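Local coordinates for type-2 ice-structuring protein (Brachyopsis rostratus, PDB 2ZIB) that binds to ice crystals and inhibits their growth, protecting the blood of the fish from freezing in sea water below zero degrees, at residues C72-W78 / D98-C104; K41-A46 / S126-K130; I60-W66 / A122-I127. All blocks are in the same frame, centred on the assembly; numbering follows the deposited sequence.

Interaction 1: C72-W78 / D98-C104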
loop_
_atom_site.group_PDB
_atom_site.type_symbol
_atom_site.label_atom_id
_atom_site.label_comp_id
_atom_site.label_asym_id
_atom_site.label_seq_id
_atom_site.Cartn_x
_atom_site.Cartn_y
_atom_site.Cartn_z
ATOM N N CYS A 72 -12.352 6.108 5.410
ATOM C CA CYS A 72 -12.541 6.842 6.640
ATOM C C CYS A 72 -13.577 7.937 6.552
ATOM O O CYS A 72 -13.836 8.610 7.547
ATOM C CB CYS A 72 -11.194 7.442 7.115
ATOM S SG CYS A 72 -9.941 6.177 7.450
ATOM N N LYS A 73 -14.162 8.131 5.380
ATOM C CA LYS A 73 -15.202 9.147 5.184
ATOM C C LYS A 73 -16.592 8.535 5.166
ATOM O O LYS A 73 -17.505 8.939 5.914
ATOM C CB LYS A 73 -14.920 9.958 3.908
ATOM C CG LYS A 73 -13.681 10.819 3.945
ATOM C CD LYS A 73 -13.494 11.554 2.622
ATOM C CE LYS A 73 -12.075 12.146 2.506
ATOM N NZ LYS A 73 -12.056 13.245 1.474
ATOM N N VAL A 74 -16.788 7.584 4.265
ATOM C CA VAL A 74 -18.047 6.821 4.131
ATOM C C VAL A 74 -17.668 5.371 4.433
ATOM O O VAL A 74 -16.766 4.820 3.807
ATOM C CB VAL A 74 -18.601 6.970 2.696
ATOM C CG1 VAL A 74 -19.752 5.974 2.497
ATOM C CG2 VAL A 74 -19.098 8.426 2.441
ATOM N N ALA A 75 -18.369 4.773 5.408
ATOM C CA ALA A 75 -17.994 3.433 5.862
ATOM C C ALA A 75 -17.983 2.466 4.687
ATOM O O ALA A 75 -18.941 2.441 3.877
ATOM C CB ALA A 75 -18.944 2.942 6.944
ATOM N N GLY A 76 -16.906 1.704 4.556
ATOM C CA GLY A 76 -16.802 0.697 3.506
ATOM C C GLY A 76 -16.507 1.205 2.110
ATOM O O GLY A 76 -16.381 0.375 1.203
ATOM N N ALA A 77 -16.354 2.526 1.920
ATOM C CA ALA A 77 -16.084 3.046 0.574
ATOM C C ALA A 77 -14.571 3.259 0.484
ATOM O O ALA A 77 -14.036 4.249 0.963
ATOM C CB ALA A 77 -16.862 4.312 0.364
ATOM N N TRP A 78 -13.884 2.268 -0.068
ATOM C CA TRP A 78 -12.418 2.250 -0.134
ATOM C C TRP A 78 -11.933 3.143 -1.282
ATOM O O TRP A 78 -12.490 3.128 -2.376
ATOM C CB TRP A 78 -11.908 0.788 -0.254
ATOM C CG TRP A 78 -12.172 0.048 0.992
ATOM C CD1 TRP A 78 -13.304 -0.691 1.289
ATOM C CD2 TRP A 78 -11.401 0.117 2.195
ATOM N NE1 TRP A 78 -13.275 -1.044 2.617
ATOM C CE2 TRP A 78 -12.114 -0.564 3.189
ATOM C CE3 TRP A 78 -10.186 0.761 2.544
ATOM C CZ2 TRP A 78 -11.667 -0.647 4.511
ATOM C CZ3 TRP A 78 -9.746 0.662 3.835
ATOM C CH2 TRP A 78 -10.470 -0.023 4.809
ATOM N N ASP A 98 -15.255 -2.909 7.700
ATOM C CA ASP A 98 -15.936 -1.661 7.319
ATOM C C ASP A 98 -16.523 -0.926 8.541
ATOM O O ASP A 98 -17.592 -0.300 8.463
ATOM C CB ASP A 98 -16.996 -1.921 6.239
ATOM C CG ASP A 98 -16.389 -2.242 4.914
ATOM O OD1 ASP A 98 -15.164 -1.966 4.694
ATOM O OD2 ASP A 98 -17.110 -2.711 4.007
ATOM N N ILE A 99 -15.824 -0.982 9.665
ATOM C CA ILE A 99 -16.159 -0.164 10.836
ATOM C C ILE A 99 -15.319 1.103 10.750
ATOM O O ILE A 99 -14.088 1.013 10.581
ATOM C CB ILE A 99 -15.902 -0.978 12.160
ATOM C CG1 ILE A 99 -16.702 -2.295 12.200
ATOM C CG2 ILE A 99 -16.262 -0.133 13.356
ATOM C CD1 ILE A 99 -16.157 -3.333 13.233
ATOM N N LEU A 100 -15.934 2.282 10.889
ATOM C CA LEU A 100 -15.196 3.513 10.651
ATOM C C LEU A 100 -14.013 3.739 11.622
ATOM O O LEU A 100 -13.029 4.371 11.258
ATOM C CB LEU A 100 -16.133 4.745 10.731
ATOM C CG LEU A 100 -16.956 4.971 9.456
ATOM C CD1 LEU A 100 -18.087 5.935 9.746
ATOM C CD2 LEU A 100 -16.106 5.584 8.363
ATOM N N SER A 101 -14.101 3.211 12.837
ATOM C CA SER A 101 -12.986 3.291 13.778
ATOM C C SER A 101 -11.688 2.627 13.290
ATOM O O SER A 101 -10.612 2.911 13.827
ATOM C CB SER A 101 -13.386 2.649 15.123
ATOM O OG SER A 101 -13.610 1.271 14.968
ATOM N N ASP A 102 -11.802 1.692 12.338
ATOM C CA ASP A 102 -10.681 0.867 11.921
ATOM C C ASP A 102 -10.633 0.925 10.383
ATOM O O ASP A 102 -11.039 -0.039 9.712
ATOM C CB ASP A 102 -10.928 -0.606 12.338
ATOM C CG ASP A 102 -10.810 -0.871 13.819
ATOM O OD1 ASP A 102 -11.318 -0.090 14.655
ATOM O OD2 ASP A 102 -10.157 -1.867 14.220
ATOM N N CYS A 103 -10.174 2.056 9.844
ATOM C CA CYS A 103 -10.484 2.371 8.436
ATOM C C CYS A 103 -9.283 2.508 7.529
ATOM O O CYS A 103 -9.419 2.972 6.415
ATOM C CB CYS A 103 -11.411 3.603 8.362
ATOM S SG CYS A 103 -10.683 5.131 9.029
ATOM N N CYS A 104 -8.136 1.985 7.985
ATOM C CA CYS A 104 -6.937 2.010 7.140
ATOM C C CYS A 104 -6.521 0.589 6.696
ATOM O O CYS A 104 -6.558 -0.374 7.492
ATOM C CB CYS A 104 -5.792 2.672 7.899
ATOM S SG CYS A 104 -5.903 4.462 7.891
HETATM O O HOH W 1 -16.170 -2.401 1.587
#
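The disulfide between C72 and C103 is the tight end of this contact: SG of C72 lies 2.0 Å from SG of C103. C103 turns its sulfur into the space between its own backbone N and carbonyl carbon (chi1 62°), and this aims it at C72, which brings its sulfur in from beside its backbone N. A second disulfide, C104 to C120, follows directly in the chain, and SG of C104 comes within 4.4 Å of SG of C72, placing two cystine bridges side by side.

W78 and D98 make the other firm point. The indole NE1 donates to OD1 of D98 over 3.0 Å at an N-H...O angle of 153°, reaching the oxygen on its syn side. The acceptor lies almost in the indole plane, and ring and carboxylate are turned 35° apart. At the far end of the same ring, CZ3 approaches the carbonyl O of C103 obliquely at 3.5 Å, while W91 meets the indole from outside the two segments. G76, at positive phi in the type II turn from V74 to A77, brings its CA to 3.3 Å from CG of D98.

Toward solvent the contact is looser. The methyl of A75 touches CG of L100 at 3.8 Å, both residues being exposed. A water donates to O of G76 and to OD2 of D98, bridging the two loops. The backbone N of D98 is itself held by D117. Joining two irregular loops of the C-type lectin domain, the contact combines one covalent bond with a carboxylate that takes the indole N-H on OD1 and a bridging water on OD2, which together would probably hold the V74-A77 turn against 98-104 without any regular secondary structure.

Interaction 2: K41-A46 / S126-K130. With SO4 (sulfate ion), chain B.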
loop_
_atom_site.group_PDB
_atom_site.type_symbol
_atom_site.label_atom_id
_atom_site.label_comp_id
_atom_site.label_asym_id
_atom_site.label_seq_id
_atom_site.Cartn_x
_atom_site.Cartn_y
_atom_site.Cartn_z
ATOM N N LYS A 41 8.423 11.771 -0.333
ATOM C CA LYS A 41 9.339 11.030 -1.205
ATOM C C LYS A 41 8.851 10.975 -2.641
ATOM O O LYS A 41 9.476 10.289 -3.447
ATOM C CB LYS A 41 9.553 9.604 -0.666
ATOM C CG LYS A 41 10.258 9.557 0.687
ATOM C CD LYS A 41 10.318 8.088 1.188
ATOM C CE LYS A 41 10.844 7.981 2.578
ATOM N NZ LYS A 41 12.120 8.641 2.820
ATOM N N GLY A 42 7.805 11.725 -2.998
ATOM C CA GLY A 42 7.377 11.890 -4.389
ATOM C C GLY A 42 6.321 10.904 -4.816
ATOM O O GLY A 42 6.055 10.787 -6.003
ATOM N N GLY A 43 5.722 10.160 -3.884
ATOM C CA GLY A 43 4.749 9.117 -4.241
ATOM C C GLY A 43 3.606 9.052 -3.251
ATOM O O GLY A 43 3.122 10.066 -2.747
ATOM N N HIS A 44 3.147 7.825 -3.038
ATOM C CA HIS A 44 1.982 7.539 -2.157
ATOM C C HIS A 44 2.244 6.186 -1.550
ATOM O O HIS A 44 3.005 5.387 -2.114
ATOM C CB HIS A 44 0.665 7.493 -2.962
ATOM C CG HIS A 44 0.191 8.835 -3.418
ATOM N ND1 HIS A 44 -0.360 9.747 -2.550
ATOM C CD2 HIS A 44 0.253 9.438 -4.624
ATOM C CE1 HIS A 44 -0.669 10.853 -3.224
ATOM N NE2 HIS A 44 -0.303 10.689 -4.487
ATOM N N LEU A 45 1.531 5.864 -0.463
ATOM C CA LEU A 45 1.455 4.447 -0.107
ATOM C C LEU A 45 1.020 3.651 -1.348
ATOM O O LEU A 45 0.189 4.132 -2.121
ATOM C CB LEU A 45 0.429 4.280 1.016
ATOM C CG LEU A 45 0.937 4.678 2.404
ATOM C CD1 LEU A 45 -0.222 4.704 3.402
ATOM C CD2 LEU A 45 2.042 3.751 2.897
ATOM N N ALA A 46 1.528 2.439 -1.498
ATOM C CA ALA A 46 1.265 1.708 -2.734
ATOM C C ALA A 46 -0.204 1.361 -2.881
ATOM O O ALA A 46 -0.856 0.861 -1.952
ATOM C CB ALA A 46 2.077 0.424 -2.740
ATOM N N SER A 126 5.771 0.166 5.961
ATOM C CA SER A 126 4.896 0.555 4.864
ATOM C C SER A 126 5.617 0.401 3.556
ATOM O O SER A 126 6.842 0.206 3.497
ATOM C CB SER A 126 4.409 1.989 5.094
ATOM O OG SER A 126 5.520 2.906 5.225
ATOM N N ILE A 127 4.873 0.577 2.485
ATOM C CA ILE A 127 5.429 0.519 1.128
ATOM C C ILE A 127 4.869 1.656 0.308
ATOM O O ILE A 127 3.636 1.888 0.277
ATOM C CB ILE A 127 5.241 -0.852 0.461
ATOM C CG1 ILE A 127 5.947 -0.934 -0.889
ATOM C CG2 ILE A 127 3.846 -1.245 0.442
ATOM C CD1 ILE A 127 7.007 -2.069 -0.965
ATOM N N CYS A 128 5.793 2.411 -0.318
ATOM C CA CYS A 128 5.399 3.506 -1.212
ATOM C C CYS A 128 5.546 3.088 -2.657
ATOM O O CYS A 128 6.318 2.174 -2.973
ATOM C CB CYS A 128 6.320 4.731 -1.024
ATOM S SG CYS A 128 6.505 5.328 0.691
ATOM N N ALA A 129 4.845 3.799 -3.547
ATOM C CA ALA A 129 5.024 3.615 -4.982
ATOM C C ALA A 129 4.967 4.958 -5.690
ATOM O O ALA A 129 4.358 5.918 -5.192
ATOM C CB ALA A 129 3.951 2.684 -5.534
ATOM N N LYS A 130 5.581 4.990 -6.879
ATOM C CA LYS A 130 5.461 6.148 -7.780
ATOM C C LYS A 130 5.863 5.664 -9.177
ATOM O O LYS A 130 6.410 4.558 -9.344
ATOM C CB LYS A 130 6.343 7.334 -7.363
ATOM C CG LYS A 130 7.867 7.048 -7.285
ATOM C CD LYS A 130 8.579 8.219 -6.611
ATOM C CE LYS A 130 10.055 7.968 -6.456
ATOM N NZ LYS A 130 10.701 9.114 -5.710
HETATM S S SO4 B . 0.699 12.034 -7.520
HETATM O O1 SO4 B . 1.978 11.704 -6.759
HETATM O O2 SO4 B . -0.414 12.259 -6.626
HETATM O O3 SO4 B . 0.924 13.267 -8.292
HETATM O O4 SO4 B . 0.284 10.868 -8.310
#
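K130 reaches across to the end of a helix: its NZ donates to the carbonyl O of K41 over 2.8 Å, nearly in line with the C=O bond. CG of K130 sits between its backbone N and carbonyl carbon (chi1 59°), and the extended chain beyond it runs alongside the backbone of K41 and G42, with CD 3.7 Å from O of G42. W14 adds a cation-pi contact to the same lysine.

H44 and A129 form an antiparallel hydrogen-bonded pair, in which N of A129 donates to O of H44 at 2.8 Å and N of H44 to O of A129 at 3.1 Å. N of A46 continues the ladder to O of I127. The H44 imidazole is held at both nitrogens: NE2 donates to O2 of a sulfate, probably from the crystallisation liquor, at 2.7 Å and 168°, and ND1 bonds to E35.

Packing spreads from this ladder. The methyl of A46 rests on CG2 of I127 at 4.0 Å and on CB of A129, while CD2 of L45 meets CB of S126 at 3.7 Å. C128 is bonded through its sulfur to C38 of helix 31-40. That helix ends in a Schellman motif with G42 as its C-prime residue, and the chain then turns through G43 into a short antiparallel strand beside 124-131 in the C-type lectin fold.

Interaction 3: I60-W66 / A122-I127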
loop_
_atom_site.group_PDB
_atom_site.type_symbol
_atom_site.label_atom_id
_atom_site.label_comp_id
_atom_site.label_asym_id
_atom_site.label_seq_id
_atom_site.Cartn_x
_atom_site.Cartn_y
_atom_site.Cartn_z
ATOM N N ILE A 60 8.698 -8.189 -1.446
ATOM C CA ILE A 60 9.614 -7.155 -0.973
ATOM C C ILE A 60 9.620 -7.035 0.537
ATOM O O ILE A 60 10.676 -6.839 1.142
ATOM C CB ILE A 60 9.251 -5.779 -1.637
ATOM C CG1 ILE A 60 9.723 -5.746 -3.090
ATOM C CG2 ILE A 60 9.792 -4.572 -0.776
ATOM C CD1 ILE A 60 10.999 -6.503 -3.331
ATOM N N VAL A 61 8.429 -7.165 1.121
ATOM C CA VAL A 61 8.175 -6.650 2.478
ATOM C C VAL A 61 8.482 -7.710 3.535
ATOM O O VAL A 61 8.500 -8.902 3.230
ATOM C CB VAL A 61 6.735 -6.119 2.634
ATOM C CG1 VAL A 61 6.469 -4.967 1.669
ATOM C CG2 VAL A 61 5.687 -7.206 2.434
ATOM N N ALA A 62 8.655 -7.297 4.788
ATOM C CA ALA A 62 9.111 -8.248 5.807
ATOM C C ALA A 62 8.104 -8.593 6.871
ATOM O O ALA A 62 8.452 -9.284 7.829
ATOM C CB ALA A 62 10.397 -7.751 6.457
ATOM N N GLY A 63 6.884 -8.124 6.748
ATOM C CA GLY A 63 5.798 -8.356 7.747
ATOM C C GLY A 63 4.551 -7.538 7.375
ATOM O O GLY A 63 4.347 -7.203 6.186
ATOM N N ILE A 64 3.727 -7.203 8.364
ATOM C CA ILE A 64 2.582 -6.284 8.117
ATOM C C ILE A 64 3.101 -4.984 7.520
ATOM O O ILE A 64 4.098 -4.408 7.988
ATOM C CB ILE A 64 1.888 -5.944 9.449
ATOM C CG1 ILE A 64 1.194 -7.185 10.017
ATOM C CG2 ILE A 64 0.873 -4.816 9.226
ATOM C CD1 ILE A 64 0.730 -7.000 11.445
ATOM N N VAL A 65 2.407 -4.483 6.495
ATOM C CA VAL A 65 2.749 -3.155 5.947
ATOM C C VAL A 65 1.483 -2.389 5.643
ATOM O O VAL A 65 0.503 -2.928 5.101
ATOM C CB VAL A 65 3.616 -3.205 4.633
ATOM C CG1 VAL A 65 5.040 -3.603 4.946
ATOM C CG2 VAL A 65 2.983 -4.058 3.514
ATOM N N TRP A 66 1.503 -1.107 5.978
ATOM C CA TRP A 66 0.483 -0.199 5.456
ATOM C C TRP A 66 0.568 -0.059 3.938
ATOM O O TRP A 66 1.661 0.051 3.401
ATOM C CB TRP A 66 0.631 1.175 6.098
ATOM C CG TRP A 66 0.285 1.282 7.531
ATOM C CD1 TRP A 66 1.057 1.862 8.526
ATOM C CD2 TRP A 66 -0.970 0.928 8.161
ATOM N NE1 TRP A 66 0.359 1.898 9.708
ATOM C CE2 TRP A 66 -0.908 1.393 9.509
ATOM C CE3 TRP A 66 -2.188 0.379 7.692
ATOM C CZ2 TRP A 66 -1.985 1.234 10.403
ATOM C CZ3 TRP A 66 -3.241 0.207 8.592
ATOM C CH2 TRP A 66 -3.134 0.648 9.934
ATOM N N ALA A 122 -2.325 2.462 14.271
ATOM C CA ALA A 122 -1.392 1.356 14.495
ATOM C C ALA A 122 -0.042 1.657 13.820
ATOM O O ALA A 122 0.015 2.266 12.734
ATOM C CB ALA A 122 -1.971 0.018 13.965
ATOM N N SER A 123 1.037 1.188 14.436
ATOM C CA SER A 123 2.370 1.501 13.998
ATOM C C SER A 123 2.959 0.360 13.206
ATOM O O SER A 123 3.237 -0.695 13.764
ATOM C CB SER A 123 3.212 1.745 15.244
ATOM O OG SER A 123 4.468 2.227 14.806
ATOM N N HIS A 124 3.139 0.541 11.904
ATOM C CA HIS A 124 3.616 -0.508 11.013
ATOM C C HIS A 124 4.563 0.045 9.981
ATOM O O HIS A 124 4.512 1.245 9.633
ATOM C CB HIS A 124 2.432 -1.196 10.292
ATOM C CG HIS A 124 1.495 -1.903 11.216
ATOM N ND1 HIS A 124 1.867 -3.014 11.957
ATOM C CD2 HIS A 124 0.182 -1.685 11.505
ATOM C CE1 HIS A 124 0.815 -3.432 12.642
ATOM N NE2 HIS A 124 -0.218 -2.662 12.368
ATOM N N ALA A 125 5.436 -0.826 9.477
ATOM C CA ALA A 125 6.201 -0.540 8.265
ATOM C C ALA A 125 5.226 -0.275 7.105
ATOM O O ALA A 125 4.005 -0.485 7.239
ATOM C CB ALA A 125 7.141 -1.735 7.971
ATOM N N SER A 126 5.771 0.166 5.961
ATOM C CA SER A 126 4.896 0.555 4.864
ATOM C C SER A 126 5.617 0.401 3.556
ATOM O O SER A 126 6.842 0.206 3.497
ATOM C CB SER A 126 4.409 1.989 5.094
ATOM O OG SER A 126 5.520 2.906 5.225
ATOM N N ILE A 127 4.873 0.577 2.485
ATOM C CA ILE A 127 5.429 0.519 1.128
ATOM C C ILE A 127 4.869 1.656 0.308
ATOM O O ILE A 127 3.636 1.888 0.277
ATOM C CB ILE A 127 5.241 -0.852 0.461
ATOM C CG1 ILE A 127 5.947 -0.934 -0.889
ATOM C CG2 ILE A 127 3.846 -1.245 0.442
ATOM C CD1 ILE A 127 7.007 -2.069 -0.965
HETATM O O HOH W 2 4.907 -3.518 10.394
#
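H124 stands between I64 and W66, offering its face to one and its edge to the other. CG2 of I64 lies almost straight above the imidazole, 3.5 Å from the ring centroid, in a CH-pi contact; CD1 of the same isoleucine reaches CE1. I64 places CG2 anti to its backbone N and CG1 beside it (chi1 -68°), which lets both branches meet the ring. On W66 the imidazole is edge-on: the pair is T-shaped, with planes at 76° and 5.2 Å between the centroids of the imidazole and the five-membered ring of the indole. CB of H124 covers that same five-membered ring in a second CH-pi contact.

The indole edge is polar. The main acceptor of NE1 is O of M29, outside the two segments; the lesser bond goes to O of A122, over 3.1 Å at a bent 136°, with the oxygen in the ring plane but the donor above the carbonyl plane. CB of A122 packs on CZ2 beside it.

Next to the rings the strands pair in parallel, N of W66 donating to O of A125 over 2.9 Å, with a weak return bond from I127 N to W66 O. A water links O of I64 with N of A125. At the opposite end, the I127 side chain crosses those of I60 and V61 at about a right angle, CD1 touching CG2 of I60 and CG1 of V61.

Strand 65-67 lies between 124-131, its parallel neighbour, and antiparallel 104-107, where M107 pairs with V65, while W31 of helix 31-40 meets the W66 ring edge-to-face.

Following the chain from the N terminus, 41-46 comes first, just after helix 31-40, and pairs with 126-130, closing the long loop of interaction 2. Within that loop, 60-66 begins at the end of helix 51-60 and pairs with 122-127 to close interaction 3. Interaction 1 lies between the segments of both, joining 72-78 to 98-104 across a short span with little regular structure. No loops cross. Interactions 2 and 3 share S126 and I127 on strand 124-131, which binds 44-45 and 65-67 into one sheet. Interaction 1, about 20 Å from interaction 3 between centres, ties the outer loops to it where C104 packs against W66.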